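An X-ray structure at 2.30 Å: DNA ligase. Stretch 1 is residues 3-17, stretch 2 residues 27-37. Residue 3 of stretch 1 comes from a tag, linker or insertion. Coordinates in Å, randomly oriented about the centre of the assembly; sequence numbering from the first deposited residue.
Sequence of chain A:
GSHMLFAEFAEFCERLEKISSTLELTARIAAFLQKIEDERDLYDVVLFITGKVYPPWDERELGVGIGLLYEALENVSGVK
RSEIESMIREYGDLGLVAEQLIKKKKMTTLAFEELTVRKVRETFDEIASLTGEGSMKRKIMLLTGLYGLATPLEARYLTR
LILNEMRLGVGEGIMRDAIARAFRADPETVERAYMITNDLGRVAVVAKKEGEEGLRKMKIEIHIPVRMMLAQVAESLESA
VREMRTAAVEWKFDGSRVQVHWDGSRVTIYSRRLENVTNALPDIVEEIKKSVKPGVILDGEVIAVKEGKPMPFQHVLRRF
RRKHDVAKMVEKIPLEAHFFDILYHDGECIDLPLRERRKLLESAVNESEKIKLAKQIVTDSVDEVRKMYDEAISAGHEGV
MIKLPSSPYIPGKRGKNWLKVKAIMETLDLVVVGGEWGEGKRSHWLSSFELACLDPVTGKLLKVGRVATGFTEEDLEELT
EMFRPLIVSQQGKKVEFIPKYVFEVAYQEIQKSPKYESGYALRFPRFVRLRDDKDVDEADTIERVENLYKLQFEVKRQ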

# COMPACT_ATOMS: atom_id res chain seq x y z
N HIS A 3 -23.92 5.18 21.19
CA HIS A 3 -22.85 4.65 20.33
C HIS A 3 -23.40 4.22 18.96
O HIS A 3 -24.45 3.59 18.89
CB HIS A 3 -22.18 3.44 21.00
CG HIS A 3 -21.40 3.77 22.24
ND1 HIS A 3 -20.31 4.62 22.23
CD2 HIS A 3 -21.54 3.34 23.51
CE1 HIS A 3 -19.82 4.71 23.46
NE2 HIS A 3 -20.54 3.94 24.25
N MET A 4 -22.70 4.56 17.88
CA MET A 4 -23.13 4.14 16.53
C MET A 4 -23.15 2.62 16.41
O MET A 4 -22.19 1.96 16.77
CB MET A 4 -22.22 4.73 15.44
CG MET A 4 -22.74 4.50 14.02
SD MET A 4 -21.60 4.95 12.70
CE MET A 4 -21.67 6.74 12.78
N LEU A 5 -24.25 2.07 15.94
CA LEU A 5 -24.28 0.66 15.55
C LEU A 5 -23.60 0.50 14.21
O LEU A 5 -23.78 1.33 13.31
CB LEU A 5 -25.72 0.13 15.43
CG LEU A 5 -26.62 -0.20 16.63
CD1 LEU A 5 -25.88 -0.76 17.86
CD2 LEU A 5 -27.43 1.03 16.99
N PHE A 6 -22.81 -0.56 14.07
CA PHE A 6 -22.20 -0.92 12.79
C PHE A 6 -23.30 -1.02 11.72
O PHE A 6 -23.06 -0.67 10.56
CB PHE A 6 -21.39 -2.22 12.90
CG PHE A 6 -20.53 -2.51 11.70
CD1 PHE A 6 -20.98 -3.36 10.70
CD2 PHE A 6 -19.26 -1.94 11.58
CE1 PHE A 6 -20.18 -3.64 9.58
CE2 PHE A 6 -18.45 -2.21 10.47
CZ PHE A 6 -18.91 -3.05 9.46
N ALA A 7 -24.49 -1.46 12.12
CA ALA A 7 -25.67 -1.52 11.24
C ALA A 7 -26.09 -0.18 10.64
O ALA A 7 -26.64 -0.16 9.55
CB ALA A 7 -26.87 -2.15 11.95
N GLU A 8 -25.87 0.92 11.35
CA GLU A 8 -26.16 2.23 10.78
C GLU A 8 -25.16 2.51 9.66
O GLU A 8 -25.54 2.94 8.57
CB GLU A 8 -26.14 3.33 11.84
CG GLU A 8 -26.36 4.73 11.24
CD GLU A 8 -26.30 5.86 12.26
OE1 GLU A 8 -26.54 7.02 11.85
OE2 GLU A 8 -26.02 5.62 13.46
N PHE A 9 -23.89 2.24 9.95
CA PHE A 9 -22.82 2.31 8.97
C PHE A 9 -23.07 1.38 7.78
O PHE A 9 -22.91 1.77 6.62
CB PHE A 9 -21.48 2.02 9.66
CG PHE A 9 -20.35 1.71 8.72
CD1 PHE A 9 -19.73 2.72 7.98
CD2 PHE A 9 -19.89 0.40 8.58
CE1 PHE A 9 -18.69 2.44 7.11
CE2 PHE A 9 -18.84 0.11 7.70
CZ PHE A 9 -18.24 1.13 6.97
N ALA A 10 -23.48 0.14 8.08
CA ALA A 10 -23.73 -0.88 7.06
C ALA A 10 -24.83 -0.47 6.08
O ALA A 10 -24.66 -0.60 4.86
CB ALA A 10 -24.04 -2.24 7.71
N GLU A 11 -25.95 0.04 6.60
CA GLU A 11 -27.06 0.52 5.76
C GLU A 11 -26.65 1.70 4.93
O GLU A 11 -27.08 1.84 3.79
CB GLU A 11 -28.25 0.96 6.60
CG GLU A 11 -28.54 0.09 7.79
CD GLU A 11 -29.56 -0.99 7.52
OE1 GLU A 11 -29.60 -1.95 8.32
OE2 GLU A 11 -30.31 -0.88 6.53
N PHE A 12 -25.84 2.59 5.51
CA PHE A 12 -25.27 3.71 4.77
C PHE A 12 -24.43 3.23 3.57
O PHE A 12 -24.56 3.76 2.47
CB PHE A 12 -24.43 4.61 5.68
CG PHE A 12 -23.64 5.66 4.95
CD1 PHE A 12 -24.29 6.68 4.26
CD2 PHE A 12 -22.26 5.63 4.96
CE1 PHE A 12 -23.57 7.66 3.58
CE2 PHE A 12 -21.52 6.61 4.28
CZ PHE A 12 -22.17 7.62 3.59
N CYS A 13 -23.59 2.21 3.80
CA CYS A 13 -22.72 1.65 2.75
C CYS A 13 -23.51 0.98 1.64
O CYS A 13 -23.18 1.12 0.46
CB CYS A 13 -21.73 0.65 3.34
SG CYS A 13 -20.45 1.42 4.34
N GLU A 14 -24.55 0.24 2.03
CA GLU A 14 -25.41 -0.44 1.08
C GLU A 14 -26.00 0.53 0.06
O GLU A 14 -26.02 0.24 -1.14
CB GLU A 14 -26.51 -1.18 1.81
CG GLU A 14 -27.12 -2.28 0.98
CD GLU A 14 -28.56 -2.01 0.62
OE1 GLU A 14 -28.88 -0.88 0.19
OE2 GLU A 14 -29.38 -2.95 0.78
N ARG A 15 -26.43 1.70 0.54
CA ARG A 15 -27.00 2.73 -0.32
C ARG A 15 -25.97 3.34 -1.29
O ARG A 15 -26.32 3.76 -2.38
CB ARG A 15 -27.68 3.81 0.54
CG ARG A 15 -29.15 3.51 0.83
CD ARG A 15 -29.67 4.19 2.11
NE ARG A 15 -29.79 3.22 3.20
CZ ARG A 15 -30.89 2.50 3.46
NH1 ARG A 15 -31.99 2.66 2.73
NH2 ARG A 15 -30.89 1.63 4.46
N LEU A 16 -24.70 3.35 -0.89
CA LEU A 16 -23.62 3.86 -1.73
C LEU A 16 -23.30 2.95 -2.92
O LEU A 16 -22.74 3.42 -3.92
CB LEU A 16 -22.34 4.05 -0.92
CG LEU A 16 -22.25 5.12 0.16
CD1 LEU A 16 -20.86 5.08 0.76
CD2 LEU A 16 -22.60 6.52 -0.36
N GLU A 17 -23.63 1.67 -2.80
CA GLU A 17 -23.37 0.69 -3.85
C GLU A 17 -24.09 1.02 -5.16
O GLU A 17 -23.58 0.75 -6.24
CB GLU A 17 -23.77 -0.72 -3.40
CG GLU A 17 -23.01 -1.22 -2.21
CD GLU A 17 -22.73 -2.71 -2.25
OE1 GLU A 17 -23.07 -3.37 -3.26
OE2 GLU A 17 -22.16 -3.21 -1.25
N ALA A 27 -20.51 13.68 -1.76
CA ALA A 27 -21.50 14.49 -1.04
C ALA A 27 -22.29 13.67 -0.00
O ALA A 27 -22.51 14.12 1.12
CB ALA A 27 -22.44 15.20 -2.05
N ARG A 28 -22.70 12.45 -0.38
CA ARG A 28 -23.30 11.51 0.56
C ARG A 28 -22.40 11.20 1.75
O ARG A 28 -22.86 11.21 2.89
CB ARG A 28 -23.67 10.20 -0.13
CG ARG A 28 -24.80 10.33 -1.14
CD ARG A 28 -26.13 10.52 -0.43
NE ARG A 28 -26.75 9.26 -0.02
CZ ARG A 28 -27.95 8.85 -0.42
NH1 ARG A 28 -28.67 9.59 -1.25
NH2 ARG A 28 -28.43 7.69 0.02
N ILE A 29 -21.13 10.95 1.49
CA ILE A 29 -20.16 10.60 2.54
C ILE A 29 -19.86 11.77 3.48
O ILE A 29 -19.77 11.58 4.68
CB ILE A 29 -18.84 10.01 1.95
CG1 ILE A 29 -19.14 8.68 1.25
CG2 ILE A 29 -17.75 9.85 3.07
CD1 ILE A 29 -17.97 8.15 0.41
N ALA A 30 -19.72 12.98 2.91
CA ALA A 30 -19.55 14.20 3.69
C ALA A 30 -20.71 14.43 4.65
O ALA A 30 -20.49 14.68 5.84
CB ALA A 30 -19.40 15.43 2.76
N ALA A 31 -21.93 14.33 4.13
CA ALA A 31 -23.15 14.47 4.94
C ALA A 31 -23.17 13.52 6.13
O ALA A 31 -23.47 13.94 7.24
CB ALA A 31 -24.43 14.28 4.06
N PHE A 32 -22.85 12.25 5.88
CA PHE A 32 -22.77 11.23 6.94
C PHE A 32 -21.73 11.56 8.01
O PHE A 32 -22.01 11.50 9.21
CB PHE A 32 -22.45 9.86 6.33
CG PHE A 32 -22.65 8.70 7.28
CD1 PHE A 32 -23.93 8.21 7.54
CD2 PHE A 32 -21.55 8.09 7.90
CE1 PHE A 32 -24.12 7.13 8.41
CE2 PHE A 32 -21.73 7.02 8.78
CZ PHE A 32 -23.01 6.54 9.04
N LEU A 33 -20.52 11.91 7.55
CA LEU A 33 -19.39 12.23 8.43
C LEU A 33 -19.68 13.42 9.35
O LEU A 33 -19.30 13.42 10.52
CB LEU A 33 -18.14 12.51 7.57
CG LEU A 33 -17.06 11.46 7.28
CD1 LEU A 33 -17.50 9.97 7.31
CD2 LEU A 33 -16.30 11.80 6.00
N GLN A 34 -20.37 14.43 8.82
CA GLN A 34 -20.75 15.65 9.54
C GLN A 34 -21.60 15.44 10.79
O GLN A 34 -21.60 16.29 11.68
CB GLN A 34 -21.54 16.57 8.62
CG GLN A 34 -20.70 17.50 7.83
CD GLN A 34 -21.51 18.36 6.89
OE1 GLN A 34 -22.67 18.05 6.57
NE2 GLN A 34 -20.89 19.44 6.41
N LYS A 35 -22.34 14.34 10.83
CA LYS A 35 -23.35 14.11 11.86
C LYS A 35 -22.87 13.15 12.94
O LYS A 35 -23.61 12.82 13.89
CB LYS A 35 -24.64 13.62 11.21
CG LYS A 35 -25.25 14.63 10.26
CD LYS A 35 -26.44 14.05 9.53
CE LYS A 35 -26.98 15.03 8.49
NZ LYS A 35 -25.90 15.49 7.54
N ILE A 36 -21.62 12.73 12.81
CA ILE A 36 -21.00 11.90 13.83
C ILE A 36 -20.35 12.82 14.88
O ILE A 36 -19.50 13.65 14.55
CB ILE A 36 -19.97 10.93 13.23
CG1 ILE A 36 -20.60 10.15 12.06
CG2 ILE A 36 -19.44 9.99 14.32
CD1 ILE A 36 -19.62 9.37 11.21
N GLU A 37 -20.79 12.68 16.13
CA GLU A 37 -20.26 13.50 17.22
C GLU A 37 -19.17 12.79 18.00
O GLU A 37 -18.23 13.43 18.44
CB GLU A 37 -21.38 13.96 18.16
CG GLU A 37 -22.10 15.23 17.68
CD GLU A 37 -21.16 16.44 17.49
OE1 GLU A 37 -20.15 16.58 18.23
OE2 GLU A 37 -21.46 17.26 16.60
O HOH W 1 -25.58 6.42 1.30

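A helix that starts at Phe6 and one already under way at Ala27 run nearly antiparallel, with 167° between their directions and 11.3 Å between their axes at closest approach. Such spacing leaves room for bulky side chains between the backbones. Because the directions oppose, the register runs backwards: by nearest CA atoms, Met4 pairs with Ile36, Phe12 with Phe32 and Leu16 with Arg28. No direct hydrogen bond joins the stretches; the backbone hydrogen bonds here stay within each stretch, as in Phe12 N to Glu8 O (3.1 Å) and Phe32 N to Arg28 O (3.2 Å).

Aromatic stacking dominates the middle. Phe12 and Phe32 both point toward the opposing stretch with chi1 in the t well, and their rings lie face to face, centroids 4.0 Å apart and planes only 8° from parallel. Each ring also receives the other residue's CB in a CH-pi contact, the better centred being Phe32 CB over the face of Phe12. Flat, polarizable rings suit this place, since they fill the gap and gain dispersion energy over a broad surface.

Aliphatic contacts extend the apolar seam. At one end the long, flexible Met4 brings CE to 3.6 Å from Ile36 CG1 and 4.0 Å from Phe32 CZ. Toward the other, Ile29 CG1 lies 4.0 Å from both Phe12 CZ and Leu16 CD1, so the one CG1 methylene touches both neighbours.

Polar groups keep to the exposed margin. Arg28 lays its CB 3.8 Å from Leu16 CD2, using its hydrocarbon portion as an apolar surface, while its guanidinium NH2 lies 4.0 Å from Arg15 CB. Water 1 donates to Phe12 O (3.1 Å) and accepts a weak hydrogen bond from Arg28 NE (3.3 Å), linking the helices indirectly. Arg15 instead turns its charged end back to its own stretch: its NH2 forms a salt bridge with Glu11 OE2 (3.3 Å), and its NE donates to Glu11 O (3.1 Å).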